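Local coordinates for regulatory protein cox (Enterobacteria phage P2, PDB 4LHF), which binds DNA and represses the phage Pc promoter, which controls the genes for the immunity repressor and the integrase, at residues I12-F17 and K23-V28. Numbering follows the deposited sequence.
Sequences IPYQEF and KSTGAV
The side chains of Tyr14 and Thr25 cross at about a right angle where the first turns of helices 14-21 and 25-34 come together. The CG2 methyl of Thr25 touches CE1 of the Tyr14 ring at 3.4 Å, approaching obliquely. With OG1 beside the backbone N (chi1 -63°), the Thr25 methyl is left trans to that N and is turned against the Tyr14 ring. The same methyl lies 4.1 Å from CG of Gln15. That CG also sits over one face of the Tyr14 ring, offset toward its rim, so Gln15 and Thr25 both pack around the phenol. Tyr14 holds its ring between the backbone N and the carbonyl carbon (chi1 77°), which swings it toward helix 25-34. Its OH shares a weak hydrogen bond with NE of Arg29.

Val28 is buried and packs against two rings. Its CG1 methyl meets the edge of the Tyr14 ring, 3.9 Å from CD1. It also comes to 4.5 Å from CD2 at the edge of the Phe17 ring, so one methyl bridges both aromatics. Phe17 in turn packs edge-to-face with Trp62 in helix 59-72. Ser24 caps helix 25-34: its OG accepts a weak bond from Ala27 N at 3.3 Å.

The contact is apolar packing between the two short, consecutive helices of the DNA-binding helix-turn-helix; a three-stranded antiparallel sheet adjoins them, consistent with a winged form of the motif.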
ATOM      1  N   ILE A  12       1.816   4.095   8.688  1.00 72.70           N
ATOM      2  CA  ILE A  12       1.639   3.096   9.740  1.00 70.52           C
ATOM      3  C   ILE A  12       2.647   1.967   9.592  1.00 73.31           C
ATOM      4  O   ILE A  12       2.994   1.595   8.477  1.00 76.93           O
ATOM      5  CB  ILE A  12       0.211   2.499   9.762  1.00 65.95           C
ATOM      6  CG1 ILE A  12      -0.147   1.883   8.408  1.00 67.31           C
ATOM      7  CG2 ILE A  12      -0.806   3.555  10.163  1.00 68.88           C
ATOM      8  CD1 ILE A  12      -1.485   1.175   8.399  1.00 63.79           C
ATOM      9  N   PRO A  13       3.128   1.424  10.722  1.00 71.26           N
ATOM     10  CA  PRO A  13       4.076   0.307  10.684  1.00 68.05           C
ATOM     11  C   PRO A  13       3.520  -0.827   9.837  1.00 75.45           C
ATOM     12  O   PRO A  13       2.314  -1.064   9.861  1.00 87.92           O
ATOM     13  CB  PRO A  13       4.170  -0.114  12.149  1.00 75.65           C
ATOM     14  CG  PRO A  13       3.874   1.129  12.907  1.00 66.32           C
ATOM     15  CD  PRO A  13       2.825   1.840  12.102  1.00 76.92           C
ATOM     16  N   TYR A  14       4.389  -1.506   9.097  1.00 76.50           N
ATOM     17  CA  TYR A  14       3.953  -2.474   8.093  1.00 77.05           C
ATOM     18  C   TYR A  14       3.169  -3.651   8.677  1.00 78.51           C
ATOM     19  O   TYR A  14       2.463  -4.353   7.951  1.00 83.79           O
ATOM     20  CB  TYR A  14       5.144  -2.975   7.269  1.00 75.45           C
ATOM     21  CG  TYR A  14       6.010  -3.996   7.970  1.00 86.49           C
ATOM     22  CD1 TYR A  14       5.928  -5.341   7.639  1.00 81.51           C
ATOM     23  CD2 TYR A  14       6.915  -3.615   8.953  1.00 83.14           C
ATOM     24  CE1 TYR A  14       6.717  -6.279   8.267  1.00 85.22           C
ATOM     25  CE2 TYR A  14       7.710  -4.550   9.591  1.00 78.08           C
ATOM     26  CZ  TYR A  14       7.605  -5.881   9.242  1.00 88.98           C
ATOM     27  OH  TYR A  14       8.391  -6.820   9.868  1.00101.93           O
ATOM     28  N   GLN A  15       3.287  -3.857   9.985  1.00 82.91           N
ATOM     29  CA  GLN A  15       2.540  -4.913  10.660  1.00 80.39           C
ATOM     30  C   GLN A  15       1.057  -4.560  10.752  1.00 83.89           C
ATOM     31  O   GLN A  15       0.191  -5.410  10.540  1.00 81.51           O
ATOM     32  CB  GLN A  15       3.101  -5.164  12.060  1.00 83.19           C
ATOM     33  CG  GLN A  15       4.583  -5.486  12.091  1.00 76.75           C
ATOM     34  CD  GLN A  15       5.441  -4.258  12.324  1.00 77.00           C
ATOM     35  OE1 GLN A  15       5.169  -3.184  11.789  1.00 82.62           O
ATOM     36  NE2 GLN A  15       6.481  -4.411  13.135  1.00 82.18           N
ATOM     37  N   GLU A  16       0.774  -3.303  11.077  1.00 75.71           N
ATOM     38  CA  GLU A  16      -0.598  -2.810  11.125  1.00 76.06           C
ATOM     39  C   GLU A  16      -1.217  -2.836   9.732  1.00 77.43           C
ATOM     40  O   GLU A  16      -2.382  -3.212   9.561  1.00 82.45           O
ATOM     41  CB  GLU A  16      -0.636  -1.389  11.691  1.00 75.06           C
ATOM     42  CG  GLU A  16      -2.022  -0.758  11.711  1.00 95.26           C
ATOM     43  CD  GLU A  16      -2.932  -1.343  12.779  1.00 99.74           C
ATOM     44  OE1 GLU A  16      -2.451  -2.126  13.626  1.00104.42           O
ATOM     45  OE2 GLU A  16      -4.138  -1.015  12.769  1.00110.14           O
ATOM     46  N   PHE A  17      -0.426  -2.435   8.741  1.00 73.53           N
ATOM     47  CA  PHE A  17      -0.847  -2.487   7.347  1.00 77.09           C
ATOM     48  C   PHE A  17      -1.146  -3.928   6.950  1.00 65.10           C
ATOM     49  O   PHE A  17      -2.065  -4.195   6.176  1.00 77.59           O
ATOM     50  CB  PHE A  17       0.236  -1.902   6.440  1.00 75.08           C
ATOM     51  CG  PHE A  17      -0.162  -1.819   4.996  1.00 73.75           C
ATOM     52  CD1 PHE A  17      -0.910  -0.751   4.532  1.00 73.50           C
ATOM     53  CD2 PHE A  17       0.217  -2.805   4.099  1.00 78.03           C
ATOM     54  CE1 PHE A  17      -1.278  -0.669   3.204  1.00 64.96           C
ATOM     55  CE2 PHE A  17      -0.149  -2.729   2.769  1.00 77.57           C
ATOM     56  CZ  PHE A  17      -0.897  -1.660   2.321  1.00 71.27           C
ATOM     57  N   LYS A  23      -3.142  -9.870   5.405  1.00 89.12           N
ATOM     58  CA  LYS A  23      -1.952 -10.650   5.094  1.00 80.44           C
ATOM     59  C   LYS A  23      -1.094 -10.838   6.337  1.00 81.21           C
ATOM     60  O   LYS A  23      -1.240 -10.111   7.321  1.00 83.70           O
ATOM     61  CB  LYS A  23      -1.128  -9.977   3.997  1.00 76.93           C
ATOM     62  CG  LYS A  23      -1.737 -10.061   2.614  1.00 68.06           C
ATOM     63  CD  LYS A  23      -0.720  -9.673   1.556  1.00 79.46           C
ATOM     64  CE  LYS A  23      -1.317  -9.738   0.161  1.00 83.11           C
ATOM     65  NZ  LYS A  23      -1.892 -11.080  -0.135  1.00 89.69           N
ATOM     66  N   SER A  24      -0.201 -11.819   6.290  1.00 86.61           N
ATOM     67  CA  SER A  24       0.726 -12.044   7.387  1.00 76.81           C
ATOM     68  C   SER A  24       1.836 -11.004   7.335  1.00 81.32           C
ATOM     69  O   SER A  24       1.999 -10.303   6.336  1.00 92.61           O
ATOM     70  CB  SER A  24       1.312 -13.457   7.322  1.00 76.53           C
ATOM     71  OG  SER A  24       2.060 -13.649   6.134  1.00 90.73           O
ATOM     72  N   THR A  25       2.594 -10.903   8.419  1.00 77.35           N
ATOM     73  CA  THR A  25       3.685  -9.944   8.504  1.00 73.64           C
ATOM     74  C   THR A  25       4.801 -10.294   7.522  1.00 75.94           C
ATOM     75  O   THR A  25       5.329  -9.422   6.820  1.00 88.47           O
ATOM     76  CB  THR A  25       4.245  -9.887   9.936  1.00 78.16           C
ATOM     77  OG1 THR A  25       3.223  -9.426  10.829  1.00 83.66           O
ATOM     78  CG2 THR A  25       5.437  -8.952  10.013  1.00 90.88           C
ATOM     79  N   GLY A  26       5.143 -11.577   7.469  1.00 76.08           N
ATOM     80  CA  GLY A  26       6.188 -12.055   6.585  1.00 72.36           C
ATOM     81  C   GLY A  26       5.859 -11.796   5.131  1.00 84.24           C
ATOM     82  O   GLY A  26       6.726 -11.399   4.351  1.00100.11           O
ATOM     83  N   ALA A  27       4.598 -12.018   4.769  1.00 82.08           N
ATOM     84  CA  ALA A  27       4.129 -11.759   3.413  1.00 81.39           C
ATOM     85  C   ALA A  27       4.360 -10.306   3.015  1.00 84.83           C
ATOM     86  O   ALA A  27       4.848 -10.021   1.920  1.00 87.59           O
ATOM     87  CB  ALA A  27       2.658 -12.105   3.291  1.00 68.76           C
ATOM     88  N   VAL A  28       4.013  -9.394   3.914  1.00 85.08           N
ATOM     89  CA  VAL A  28       4.150  -7.968   3.650  1.00 78.99           C
ATOM     90  C   VAL A  28       5.615  -7.542   3.576  1.00 82.72           C
ATOM     91  O   VAL A  28       5.984  -6.722   2.737  1.00 90.99           O
ATOM     92  CB  VAL A  28       3.384  -7.126   4.696  1.00 77.08           C
ATOM     93  CG1 VAL A  28       3.661  -5.643   4.509  1.00 74.99           C
ATOM     94  CG2 VAL A  28       1.898  -7.400   4.590  1.00 79.25           C
TER